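Local coordinates for major pilin backbone protein T-antigen, T13 (Streptococcus pyogenes, PDB 6BBT) that probably builds the shaft of surface pili as their repeating backbone subunit and is the T-antigen used in serotyping, at residues K15-T20 against D71-N77; Y188-V194 against V205-Q209; T2-V6 against V144-I148; E55-L59 against F84-S90. Residues are numbered along the deposited sequence.

Interaction 1 of 4, residues K15-T20 against D71-N77; sequences KSMIYT and DKESAKN
A lysine ammonium can gather a loop and tie it to the chain just beyond a strand, and K76 does both. Its NZ makes a salt bridge with E73 OE2 at 2.6 Å, donates to Y19 O at 3.2 Å, and shares a water with Y19 N (water to K76 NZ 3.0 Å, to Y19 N 3.1 Å). With chi1 p and the rest t, its chain runs extended to reach these partners. At the strand itself, S16 OG donates to N77 OD1 at 2.8 Å and M17 N to K76 O at 3.1 Å, nearly straight at 167°. S16 and N77 form an antiparallel non-hydrogen-bonded pair, CA to CA 4.4 Å, with N77 CA also 3.2 Å from K15 O. Further out, Y19 (chi1 t) covers the turn of 71-77, where A75 N bonds K72 O at 2.7 Å; Y19 OH lies 3.3 Å from K72 CD and is hydrogen-bonded to I24. Y19 CB meets K76 CD at 4.0 Å. K15 and M17 send their ends away from 71-77; K15 NZ is covalently joined to N152 CG and hydrogen-bonded to E101. A lysine–asparagine isopeptide bond beside a glutamate, joining neighbouring parallel strands, is the signature of the Spy0128-like pilin domain.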
loop_
_atom_site.group_PDB
_atom_site.type_symbol
_atom_site.label_atom_id
_atom_site.label_comp_id
_atom_site.label_asym_id
_atom_site.label_seq_id
_atom_site.Cartn_x
_atom_site.Cartn_y
_atom_site.Cartn_z
ATOM N N LYS A 15 -7.401 3.328 -11.295
ATOM C CA LYS A 15 -6.954 2.655 -10.100
ATOM C C LYS A 15 -7.656 3.305 -8.934
ATOM O O LYS A 15 -7.598 4.518 -8.797
ATOM C CB LYS A 15 -5.450 2.819 -9.939
ATOM C CG LYS A 15 -4.888 2.248 -8.651
ATOM C CD LYS A 15 -5.110 0.752 -8.520
ATOM C CE LYS A 15 -4.555 0.219 -7.210
ATOM N NZ LYS A 15 -4.646 -1.257 -7.077
ATOM N N SER A 16 -8.296 2.503 -8.102
ATOM C CA SER A 16 -8.872 2.979 -6.849
ATOM C C SER A 16 -8.164 2.291 -5.704
ATOM O O SER A 16 -8.048 1.067 -5.686
ATOM C CB SER A 16 -10.365 2.686 -6.781
ATOM O OG SER A 16 -11.031 3.364 -7.832
ATOM N N MET A 17 -7.650 3.087 -4.771
ATOM C CA MET A 17 -7.132 2.562 -3.521
ATOM C C MET A 17 -8.248 2.723 -2.492
ATOM O O MET A 17 -8.794 3.815 -2.359
ATOM C CB MET A 17 -5.898 3.344 -3.062
ATOM C CG MET A 17 -5.288 2.822 -1.771
ATOM S SD MET A 17 -4.426 1.270 -2.047
ATOM C CE MET A 17 -2.711 1.826 -2.135
ATOM N N ILE A 18 -8.582 1.647 -1.791
ATOM C CA ILE A 18 -9.562 1.701 -0.713
ATOM C C ILE A 18 -8.918 2.559 0.388
ATOM O O ILE A 18 -7.842 2.225 0.894
ATOM C CB ILE A 18 -9.917 0.303 -0.168
ATOM C CG1 ILE A 18 -10.557 -0.579 -1.265
ATOM C CG2 ILE A 18 -10.823 0.387 1.071
ATOM C CD1 ILE A 18 -11.782 0.018 -1.937
ATOM N N TYR A 19 -9.555 3.688 0.685
ATOM C CA TYR A 19 -9.032 4.651 1.640
ATOM C C TYR A 19 -10.176 5.472 2.229
ATOM O O TYR A 19 -10.805 6.249 1.522
ATOM C CB TYR A 19 -8.053 5.582 0.947
ATOM C CG TYR A 19 -7.283 6.476 1.882
ATOM C CD1 TYR A 19 -6.053 6.069 2.443
ATOM C CD2 TYR A 19 -7.773 7.735 2.220
ATOM C CE1 TYR A 19 -5.357 6.914 3.322
ATOM C CE2 TYR A 19 -7.077 8.566 3.073
ATOM C CZ TYR A 19 -5.878 8.170 3.620
ATOM O OH TYR A 19 -5.245 9.049 4.476
ATOM N N THR A 20 -10.413 5.308 3.522
ATOM C CA THR A 20 -11.579 5.910 4.175
ATOM C C THR A 20 -11.248 6.759 5.397
ATOM O O THR A 20 -12.172 7.316 6.015
ATOM C CB THR A 20 -12.589 4.834 4.573
ATOM O OG1 THR A 20 -11.987 3.933 5.498
ATOM C CG2 THR A 20 -13.072 4.061 3.332
ATOM N N ASP A 71 -1.361 11.799 -0.284
ATOM C CA ASP A 71 -2.653 11.452 -0.873
ATOM C C ASP A 71 -3.650 11.060 0.215
ATOM O O ASP A 71 -3.388 10.178 1.039
ATOM C CB ASP A 71 -2.515 10.340 -1.926
ATOM C CG ASP A 71 -1.790 10.812 -3.181
ATOM O OD1 ASP A 71 -1.817 12.031 -3.481
ATOM O OD2 ASP A 71 -1.163 9.983 -3.864
ATOM N N LYS A 72 -4.768 11.778 0.232
ATOM C CA LYS A 72 -5.831 11.569 1.198
ATOM C C LYS A 72 -7.082 11.127 0.421
ATOM O O LYS A 72 -6.982 10.736 -0.764
ATOM C CB LYS A 72 -6.068 12.849 2.028
ATOM C CG LYS A 72 -4.898 13.313 2.897
ATOM C CD LYS A 72 -4.664 12.312 4.027
ATOM C CE LYS A 72 -3.410 12.574 4.830
ATOM N NZ LYS A 72 -3.053 11.393 5.682
ATOM N N GLU A 73 -8.239 11.166 1.099
ATOM C CA GLU A 73 -9.543 10.750 0.566
ATOM C C GLU A 73 -9.790 11.224 -0.844
ATOM O O GLU A 73 -10.280 10.484 -1.693
ATOM C CB GLU A 73 -10.674 11.323 1.448
ATOM C CG GLU A 73 -12.079 11.005 0.939
ATOM C CD GLU A 73 -12.369 9.537 1.034
ATOM O OE1 GLU A 73 -11.903 8.924 2.020
ATOM O OE2 GLU A 73 -13.059 9.010 0.135
ATOM N N SER A 74 -9.459 12.475 -1.069
ATOM C CA SER A 74 -9.637 13.130 -2.349
ATOM C C SER A 74 -8.632 12.764 -3.441
ATOM O O SER A 74 -8.762 13.249 -4.560
ATOM C CB SER A 74 -9.550 14.626 -2.097
ATOM O OG SER A 74 -8.407 14.890 -1.302
ATOM N N ALA A 75 -7.619 11.946 -3.149
ATOM C CA ALA A 75 -6.635 11.584 -4.164
ATOM C C ALA A 75 -6.446 10.065 -4.258
ATOM O O ALA A 75 -5.419 9.579 -4.729
ATOM C CB ALA A 75 -5.319 12.284 -3.876
ATOM N N LYS A 76 -7.443 9.319 -3.814
ATOM C CA LYS A 76 -7.318 7.864 -3.736
ATOM C C LYS A 76 -7.503 7.185 -5.092
ATOM O O LYS A 76 -7.106 6.052 -5.238
ATOM C CB LYS A 76 -8.269 7.266 -2.701
ATOM C CG LYS A 76 -9.743 7.463 -2.979
ATOM C CD LYS A 76 -10.566 6.964 -1.811
ATOM C CE LYS A 76 -12.054 7.108 -2.084
ATOM N NZ LYS A 76 -12.825 6.602 -0.905
ATOM N N ASN A 77 -8.125 7.867 -6.053
ATOM C CA ASN A 77 -8.340 7.312 -7.385
ATOM C C ASN A 77 -7.399 7.969 -8.366
ATOM O O ASN A 77 -7.258 9.183 -8.349
ATOM C CB ASN A 77 -9.792 7.508 -7.822
ATOM C CG ASN A 77 -10.770 6.850 -6.874
ATOM O OD1 ASN A 77 -10.552 5.734 -6.419
ATOM N ND2 ASN A 77 -11.834 7.558 -6.530
HETATM O O HOH W 1 -12.455 3.697 -0.457
#

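Interaction 2 of 4, residues Y188-V194 against V205-Q209; sequences YEKGQVV and VVIGQ
Y188 begins the contact where the hairpin strands 193-198 and 201-206 part into two type II turns, E189-Q192 and V206-Q209; its CB is 4.0 Å from I207 CD1. E189 turns its side chain away, to a salt bridge with K28, but its O lies 3.7 Å from I207 CB and accepts Q192 N at 3.2 Å. K190 extends (chi1 to chi3 t) so that NZ makes a weak bond to G208 O at 3.2 Å; one water links NZ to I207 O and Q209 OE1, another links it to G208 O. G191, at phi 86°, donates from N to I207 O at 3.0 Å. Q192 O then accepts I207 N at 2.8 Å. V193 and V206 form a non-hydrogen-bonded pair, CA to CA 4.5 Å, V194 and V205 a hydrogen-bonded one: V194 N to V205 O 2.9 Å, V205 N to V194 O 2.8 Å. Near-linear backbone bonds thus carry the pairing beyond V193–V206 into the turns; I207 (chi1 m, chi2 t) supplies apolar packing, its CD1 also 4.0 Å from V194 CG2, while K190 and water serve the surface carbonyls.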
loop_
_atom_site.group_PDB
_atom_site.type_symbol
_atom_site.label_atom_id
_atom_site.label_comp_id
_atom_site.label_asym_id
_atom_site.label_seq_id
_atom_site.Cartn_x
_atom_site.Cartn_y
_atom_site.Cartn_z
ATOM N N TYR A 188 6.993 5.232 3.726
ATOM C CA TYR A 188 6.495 6.206 4.701
ATOM C C TYR A 188 7.642 7.107 5.123
ATOM O O TYR A 188 8.515 6.696 5.862
ATOM C CB TYR A 188 5.871 5.469 5.914
ATOM C CG TYR A 188 4.829 4.476 5.477
ATOM C CD1 TYR A 188 3.561 4.895 5.119
ATOM C CD2 TYR A 188 5.131 3.122 5.369
ATOM C CE1 TYR A 188 2.597 3.992 4.702
ATOM C CE2 TYR A 188 4.183 2.210 4.959
ATOM C CZ TYR A 188 2.927 2.653 4.604
ATOM O OH TYR A 188 2.004 1.741 4.187
ATOM N N GLU A 189 7.589 8.349 4.669
ATOM C CA GLU A 189 8.714 9.250 4.677
ATOM C C GLU A 189 8.766 10.128 5.918
ATOM O O GLU A 189 7.753 10.375 6.602
ATOM C CB GLU A 189 8.653 10.141 3.444
ATOM C CG GLU A 189 8.615 9.345 2.140
ATOM C CD GLU A 189 9.075 10.159 0.949
ATOM O OE1 GLU A 189 8.487 11.235 0.701
ATOM O OE2 GLU A 189 10.030 9.720 0.271
ATOM N N LYS A 190 9.971 10.612 6.170
ATOM C CA LYS A 190 10.251 11.574 7.234
ATOM C C LYS A 190 9.330 12.771 7.167
ATOM O O LYS A 190 9.029 13.288 6.091
ATOM C CB LYS A 190 11.698 12.074 7.095
ATOM C CG LYS A 190 12.180 13.016 8.183
ATOM C CD LYS A 190 13.654 13.369 7.954
ATOM C CE LYS A 190 14.102 14.526 8.853
ATOM N NZ LYS A 190 13.948 14.286 10.324
ATOM N N GLY A 191 8.884 13.222 8.327
ATOM C CA GLY A 191 8.018 14.374 8.382
ATOM C C GLY A 191 6.533 14.086 8.218
ATOM O O GLY A 191 5.730 14.999 8.377
ATOM N N GLN A 192 6.145 12.843 7.906
ATOM C CA GLN A 192 4.721 12.471 7.922
ATOM C C GLN A 192 4.325 12.109 9.340
ATOM O O GLN A 192 5.190 11.813 10.176
ATOM C CB GLN A 192 4.469 11.332 6.945
ATOM C CG GLN A 192 4.801 11.739 5.521
ATOM C CD GLN A 192 3.862 12.801 4.999
ATOM O OE1 GLN A 192 2.670 12.702 5.159
ATOM N NE2 GLN A 192 4.395 13.814 4.371
ATOM N N VAL A 193 3.025 12.135 9.631
ATOM C CA VAL A 193 2.558 11.975 11.007
ATOM C C VAL A 193 1.777 10.667 11.178
ATOM O O VAL A 193 1.104 10.206 10.258
ATOM C CB VAL A 193 1.735 13.178 11.538
ATOM C CG1 VAL A 193 2.586 14.431 11.610
ATOM C CG2 VAL A 193 0.516 13.487 10.708
ATOM N N VAL A 194 1.969 10.060 12.338
ATOM C CA VAL A 194 1.275 8.864 12.760
ATOM C C VAL A 194 0.608 9.225 14.096
ATOM O O VAL A 194 1.211 9.870 14.969
ATOM C CB VAL A 194 2.273 7.683 12.949
ATOM C CG1 VAL A 194 1.585 6.431 13.495
ATOM C CG2 VAL A 194 2.956 7.335 11.613
ATOM N N VAL A 205 2.844 11.796 16.192
ATOM C CA VAL A 205 4.244 11.439 16.179
ATOM C C VAL A 205 4.744 11.705 14.758
ATOM O O VAL A 205 4.160 11.222 13.803
ATOM C CB VAL A 205 4.442 9.965 16.541
ATOM C CG1 VAL A 205 5.923 9.585 16.479
ATOM C CG2 VAL A 205 3.875 9.699 17.924
ATOM N N VAL A 206 5.809 12.481 14.620
ATOM C CA VAL A 206 6.382 12.743 13.311
ATOM C C VAL A 206 7.443 11.674 13.030
ATOM O O VAL A 206 8.356 11.453 13.843
ATOM C CB VAL A 206 7.018 14.149 13.229
ATOM C CG1 VAL A 206 7.595 14.396 11.832
ATOM C CG2 VAL A 206 5.995 15.216 13.587
ATOM N N ILE A 207 7.322 11.019 11.880
ATOM C CA ILE A 207 8.287 10.002 11.443
ATOM C C ILE A 207 9.670 10.626 11.280
ATOM O O ILE A 207 9.804 11.691 10.720
ATOM C CB ILE A 207 7.862 9.350 10.118
ATOM C CG1 ILE A 207 6.637 8.466 10.366
ATOM C CG2 ILE A 207 8.995 8.516 9.522
ATOM C CD1 ILE A 207 5.981 7.941 9.113
ATOM N N GLY A 208 10.669 9.943 11.817
ATOM C CA GLY A 208 12.087 10.296 11.649
ATOM C C GLY A 208 12.671 11.212 12.682
ATOM O O GLY A 208 13.711 11.825 12.425
ATOM N N GLN A 209 12.000 11.353 13.826
ATOM C CA GLN A 209 12.536 12.138 14.947
ATOM C C GLN A 209 12.076 11.559 16.265
ATOM O O GLN A 209 11.038 10.923 16.339
ATOM C CB GLN A 209 12.129 13.632 14.851
ATOM C CG GLN A 209 10.638 13.875 15.048
ATOM C CD GLN A 209 10.171 15.272 14.654
ATOM O OE1 GLN A 209 10.361 15.717 13.525
ATOM N NE2 GLN A 209 9.549 15.966 15.597
HETATM O O HOH W 2 11.191 14.202 11.321
HETATM O O HOH W 3 15.741 11.784 10.289
#

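Interaction 3 of 4, residues T2-V6 against V144-I148; sequences TAGVV and VKKPI
Close packing needs no hydrogen bond where a glycine lets two backbones touch. Between 2-6 and 144-148 there is none, and the contact rests chiefly on K145, G4 and A3. T2-V5 forms a type II turn, closed weakly by V5 N to T2 O at 3.4 Å, with A3 at phi/psi -63/139° and G4 at 75/8°. G4 is set against the extended K146, CA to CA only 3.7 Å; G4 CA lies 3.4 Å from K146 C and 3.6 Å from P147 N. A beta carbon on G4 would point toward the other segment and fall 2.3 Å from K146 N, so the approach depends on the missing side chain, just as the positive phi favours glycine. K145 flanks the turn: its CB is 3.3 Å from A3 O, and its CD is 3.5 Å from V5 CG2. Its CA-CB bond points toward the turn, but the m, t, m, m rotamer bends the ammonium away. A3 completes the contact, placing CB 4.2 Å from P147 CD. Both segments are anchored to one residue, since G4 and K146 each make backbone hydrogen bonds with S137. V5 and V6 begin strand 5-7, antiparallel to strand 131-139, while 144-148 leads into the long strand 148-166. The contact therefore joins the N-terminal edge strand of one sheet to the connection passing to the other, within the Spy0128-like beta domain.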
loop_
_atom_site.group_PDB
_atom_site.type_symbol
_atom_site.label_atom_id
_atom_site.label_comp_id
_atom_site.label_asym_id
_atom_site.label_seq_id
_atom_site.Cartn_x
_atom_site.Cartn_y
_atom_site.Cartn_z
ATOM N N THR A 2 -21.906 3.753 -24.553
ATOM C CA THR A 2 -21.932 2.503 -23.729
ATOM C C THR A 2 -20.686 2.395 -22.833
ATOM O O THR A 2 -19.582 2.792 -23.228
ATOM C CB THR A 2 -22.034 1.235 -24.608
ATOM N N ALA A 3 -20.878 1.862 -21.627
ATOM C CA ALA A 3 -19.773 1.625 -20.696
ATOM C C ALA A 3 -18.791 0.607 -21.296
ATOM O O ALA A 3 -19.208 -0.363 -21.941
ATOM C CB ALA A 3 -20.297 1.137 -19.357
ATOM N N GLY A 4 -17.493 0.865 -21.127
ATOM C CA GLY A 4 -16.455 -0.030 -21.626
ATOM C C GLY A 4 -16.198 -0.018 -23.127
ATOM O O GLY A 4 -15.442 -0.863 -23.608
ATOM N N VAL A 5 -16.812 0.924 -23.859
ATOM C CA VAL A 5 -16.531 1.149 -25.282
ATOM C C VAL A 5 -16.006 2.565 -25.447
ATOM O O VAL A 5 -16.675 3.531 -25.084
ATOM C CB VAL A 5 -17.783 0.962 -26.166
ATOM C CG1 VAL A 5 -17.428 1.125 -27.645
ATOM C CG2 VAL A 5 -18.400 -0.401 -25.908
ATOM N N VAL A 6 -14.804 2.670 -25.995
ATOM C CA VAL A 6 -14.131 3.940 -26.184
ATOM C C VAL A 6 -13.967 4.146 -27.681
ATOM O O VAL A 6 -13.433 3.274 -28.376
ATOM C CB VAL A 6 -12.768 3.931 -25.464
ATOM C CG1 VAL A 6 -11.830 5.025 -25.982
ATOM C CG2 VAL A 6 -12.993 4.057 -23.962
ATOM N N VAL A 144 -19.904 -8.696 -20.108
ATOM C CA VAL A 144 -20.297 -7.349 -19.723
ATOM C C VAL A 144 -19.194 -6.341 -20.031
ATOM O O VAL A 144 -18.111 -6.387 -19.441
ATOM C CB VAL A 144 -20.645 -7.296 -18.221
ATOM C CG1 VAL A 144 -20.936 -5.868 -17.773
ATOM C CG2 VAL A 144 -21.824 -8.213 -17.928
ATOM N N LYS A 145 -19.486 -5.416 -20.935
ATOM C CA LYS A 145 -18.582 -4.329 -21.231
ATOM C C LYS A 145 -18.555 -3.368 -20.047
ATOM O O LYS A 145 -19.603 -3.015 -19.504
ATOM C CB LYS A 145 -19.009 -3.591 -22.492
ATOM C CG LYS A 145 -18.930 -4.431 -23.753
ATOM C CD LYS A 145 -19.450 -3.653 -24.950
ATOM C CE LYS A 145 -20.970 -3.714 -25.060
ATOM N NZ LYS A 145 -21.419 -4.980 -25.714
ATOM N N LYS A 146 -17.347 -2.995 -19.624
ATOM C CA LYS A 146 -17.166 -1.966 -18.600
ATOM C C LYS A 146 -15.725 -1.456 -18.597
ATOM O O LYS A 146 -14.813 -2.181 -19.006
ATOM C CB LYS A 146 -17.571 -2.477 -17.215
ATOM C CG LYS A 146 -16.932 -3.782 -16.822
ATOM C CD LYS A 146 -17.128 -4.104 -15.348
ATOM C CE LYS A 146 -18.394 -4.890 -15.077
ATOM N NZ LYS A 146 -18.279 -5.562 -13.752
ATOM N N PRO A 147 -15.519 -0.204 -18.150
ATOM C CA PRO A 147 -14.171 0.340 -18.114
ATOM C C PRO A 147 -13.280 -0.423 -17.133
ATOM O O PRO A 147 -13.771 -1.016 -16.174
ATOM C CB PRO A 147 -14.383 1.802 -17.701
ATOM C CG PRO A 147 -15.690 1.825 -17.002
ATOM C CD PRO A 147 -16.517 0.753 -17.638
ATOM N N ILE A 148 -11.987 -0.458 -17.418
ATOM C CA ILE A 148 -11.037 -1.167 -16.566
ATOM C C ILE A 148 -10.819 -0.375 -15.280
ATOM O O ILE A 148 -10.418 0.765 -15.338
ATOM C CB ILE A 148 -9.695 -1.390 -17.282
ATOM C CG1 ILE A 148 -9.935 -2.250 -18.537
ATOM C CG2 ILE A 148 -8.706 -2.072 -16.338
ATOM C CD1 ILE A 148 -8.683 -2.765 -19.210
#

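Interaction 4 of 4, residues E55-L59 against F84-S90; sequences ETTGL and FETVTFS
Two loops can be joined by bonds that all run one way: 84-90 gives the donors and 55-59 the acceptors. E55, its chi2 t (156°) carrying the carboxylate out to S90, accepts S90 N on OE1 at 2.9 Å (162°). The S90 hydroxyl adds weak bonding, with OG 2.9 Å from E55 OE2 and 3.2 Å from E55 OE1, its one proton not assigned between them. E55 O is satisfied by Y97 OH. T57 O accepts T88 N at 3.2 Å, with a CA-H...O contact from V87 CA at 3.4 Å; G58 O takes T86 OG1 at a short 2.5 Å. T57 and G58 are the middle residues of a type II turn, T56-L59, closed by L59 N to T56 O at 3.1 Å; a type I turn, F84-V87, faces it, with V87 N to F84 O at 3.1 Å. Both turns link strands of the Spy0128-like beta domain. G58, phi 85°, comes within 4.6 Å of V87, CA to CA; a beta carbon there would strike T86 O. Among apolar groups, L59 (chi1 t, chi2 p) sets CB 3.7 Å from V87 CG2 and CD1 3.9 Å from F84 CD1.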
loop_
_atom_site.group_PDB
_atom_site.type_symbol
_atom_site.label_atom_id
_atom_site.label_comp_id
_atom_site.label_asym_id
_atom_site.label_seq_id
_atom_site.Cartn_x
_atom_site.Cartn_y
_atom_site.Cartn_z
ATOM N N GLU A 55 -1.199 -6.996 -31.463
ATOM C CA GLU A 55 0.135 -6.663 -31.985
ATOM C C GLU A 55 0.795 -5.587 -31.111
ATOM O O GLU A 55 0.161 -4.586 -30.763
ATOM C CB GLU A 55 0.055 -6.237 -33.467
ATOM C CG GLU A 55 0.209 -7.426 -34.424
ATOM C CD GLU A 55 -0.409 -7.229 -35.808
ATOM O OE1 GLU A 55 -0.496 -6.085 -36.308
ATOM O OE2 GLU A 55 -0.802 -8.255 -36.411
ATOM N N THR A 56 2.062 -5.820 -30.759
ATOM C CA THR A 56 2.795 -5.007 -29.789
ATOM C C THR A 56 3.939 -4.166 -30.364
ATOM O O THR A 56 4.651 -3.517 -29.595
ATOM C CB THR A 56 3.399 -5.903 -28.687
ATOM O OG1 THR A 56 4.297 -6.851 -29.280
ATOM C CG2 THR A 56 2.318 -6.641 -27.934
ATOM N N THR A 57 4.114 -4.148 -31.686
ATOM C CA THR A 57 5.166 -3.338 -32.316
ATOM C C THR A 57 4.832 -1.856 -32.195
ATOM O O THR A 57 3.864 -1.387 -32.792
ATOM C CB THR A 57 5.371 -3.715 -33.810
ATOM O OG1 THR A 57 5.999 -4.999 -33.883
ATOM C CG2 THR A 57 6.249 -2.685 -34.559
ATOM N N GLY A 58 5.650 -1.125 -31.432
ATOM C CA GLY A 58 5.402 0.290 -31.139
ATOM C C GLY A 58 4.466 0.557 -29.965
ATOM O O GLY A 58 4.094 1.710 -29.729
ATOM N N LEU A 59 4.078 -0.491 -29.236
ATOM C CA LEU A 59 3.177 -0.347 -28.076
ATOM C C LEU A 59 3.990 -0.283 -26.802
ATOM O O LEU A 59 4.772 -1.191 -26.515
ATOM C CB LEU A 59 2.207 -1.530 -27.975
ATOM C CG LEU A 59 1.181 -1.518 -26.826
ATOM C CD1 LEU A 59 0.161 -0.395 -26.978
ATOM C CD2 LEU A 59 0.493 -2.865 -26.789
ATOM N N PHE A 84 -2.806 2.985 -28.242
ATOM C CA PHE A 84 -2.689 2.164 -29.448
ATOM C C PHE A 84 -2.377 2.970 -30.717
ATOM O O PHE A 84 -2.005 2.375 -31.734
ATOM C CB PHE A 84 -3.950 1.316 -29.643
ATOM C CG PHE A 84 -4.188 0.344 -28.526
ATOM C CD1 PHE A 84 -3.430 -0.816 -28.436
ATOM C CD2 PHE A 84 -5.149 0.598 -27.554
ATOM C CE1 PHE A 84 -3.628 -1.712 -27.399
ATOM C CE2 PHE A 84 -5.354 -0.295 -26.521
ATOM C CZ PHE A 84 -4.592 -1.449 -26.439
ATOM N N GLU A 85 -2.517 4.301 -30.656
ATOM C CA GLU A 85 -2.099 5.211 -31.740
ATOM C C GLU A 85 -0.710 4.903 -32.290
ATOM O O GLU A 85 -0.486 5.035 -33.490
ATOM C CB GLU A 85 -2.118 6.669 -31.243
ATOM C CG GLU A 85 -1.585 7.745 -32.191
ATOM C CD GLU A 85 -2.513 8.019 -33.357
ATOM O OE1 GLU A 85 -2.981 9.173 -33.486
ATOM O OE2 GLU A 85 -2.791 7.089 -34.146
ATOM N N THR A 86 0.208 4.506 -31.408
ATOM C CA THR A 86 1.613 4.304 -31.757
ATOM C C THR A 86 1.936 2.952 -32.410
ATOM O O THR A 86 3.080 2.712 -32.771
ATOM C CB THR A 86 2.513 4.470 -30.501
ATOM O OG1 THR A 86 2.248 3.420 -29.563
ATOM C CG2 THR A 86 2.278 5.831 -29.825
ATOM N N VAL A 87 0.949 2.073 -32.564
ATOM C CA VAL A 87 1.198 0.705 -33.002
ATOM C C VAL A 87 1.074 0.575 -34.531
ATOM O O VAL A 87 0.188 1.186 -35.135
ATOM C CB VAL A 87 0.205 -0.260 -32.315
ATOM C CG1 VAL A 87 0.462 -1.717 -32.716
ATOM C CG2 VAL A 87 0.286 -0.094 -30.795
ATOM N N THR A 88 1.954 -0.231 -35.134
ATOM C CA THR A 88 1.835 -0.609 -36.545
ATOM C C THR A 88 1.102 -1.946 -36.652
ATOM O O THR A 88 1.678 -3.011 -36.399
ATOM C CB THR A 88 3.211 -0.702 -37.245
ATOM O OG1 THR A 88 3.933 0.514 -37.034
ATOM C CG2 THR A 88 3.047 -0.919 -38.762
ATOM N N PHE A 89 -0.176 -1.875 -37.005
ATOM C CA PHE A 89 -0.987 -3.068 -37.256
ATOM C C PHE A 89 -0.833 -3.514 -38.714
ATOM O O PHE A 89 -0.927 -2.700 -39.627
ATOM C CB PHE A 89 -2.456 -2.788 -36.959
ATOM C CG PHE A 89 -2.745 -2.486 -35.508
ATOM C CD1 PHE A 89 -2.762 -3.511 -34.564
ATOM C CD2 PHE A 89 -3.027 -1.181 -35.086
ATOM C CE1 PHE A 89 -3.047 -3.238 -33.229
ATOM C CE2 PHE A 89 -3.307 -0.905 -33.749
ATOM C CZ PHE A 89 -3.323 -1.938 -32.822
ATOM N N SER A 90 -0.611 -4.808 -38.924
ATOM C CA SER A 90 -0.409 -5.365 -40.271
ATOM C C SER A 90 -1.678 -5.434 -41.144
ATOM O O SER A 90 -1.566 -5.565 -42.362
ATOM C CB SER A 90 0.231 -6.754 -40.175
ATOM O OG SER A 90 -0.423 -7.544 -39.205
#

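The four contacts are strung along an elongated two-domain subunit. Interactions 3 and 4 lie on the same side of the chain's centre, their centres 22 Å apart, and interaction 2 lies on the other side, 41 and 45 Å from them. Interaction 1 adjoins the isopeptide bond of K15 and N152, and comes within about 6 Å, nearest atoms, of both interaction 2 and interaction 3. The approach to interaction 2 probably lies at the junction of the two domains: E189 makes a salt bridge with K28 and a backbone hydrogen bond to N69 OD1, and I207 packs on L25. Along the chain, 2-6 with 144-148 closes a loop that encloses interactions 1 and 4, whose own segments interleave.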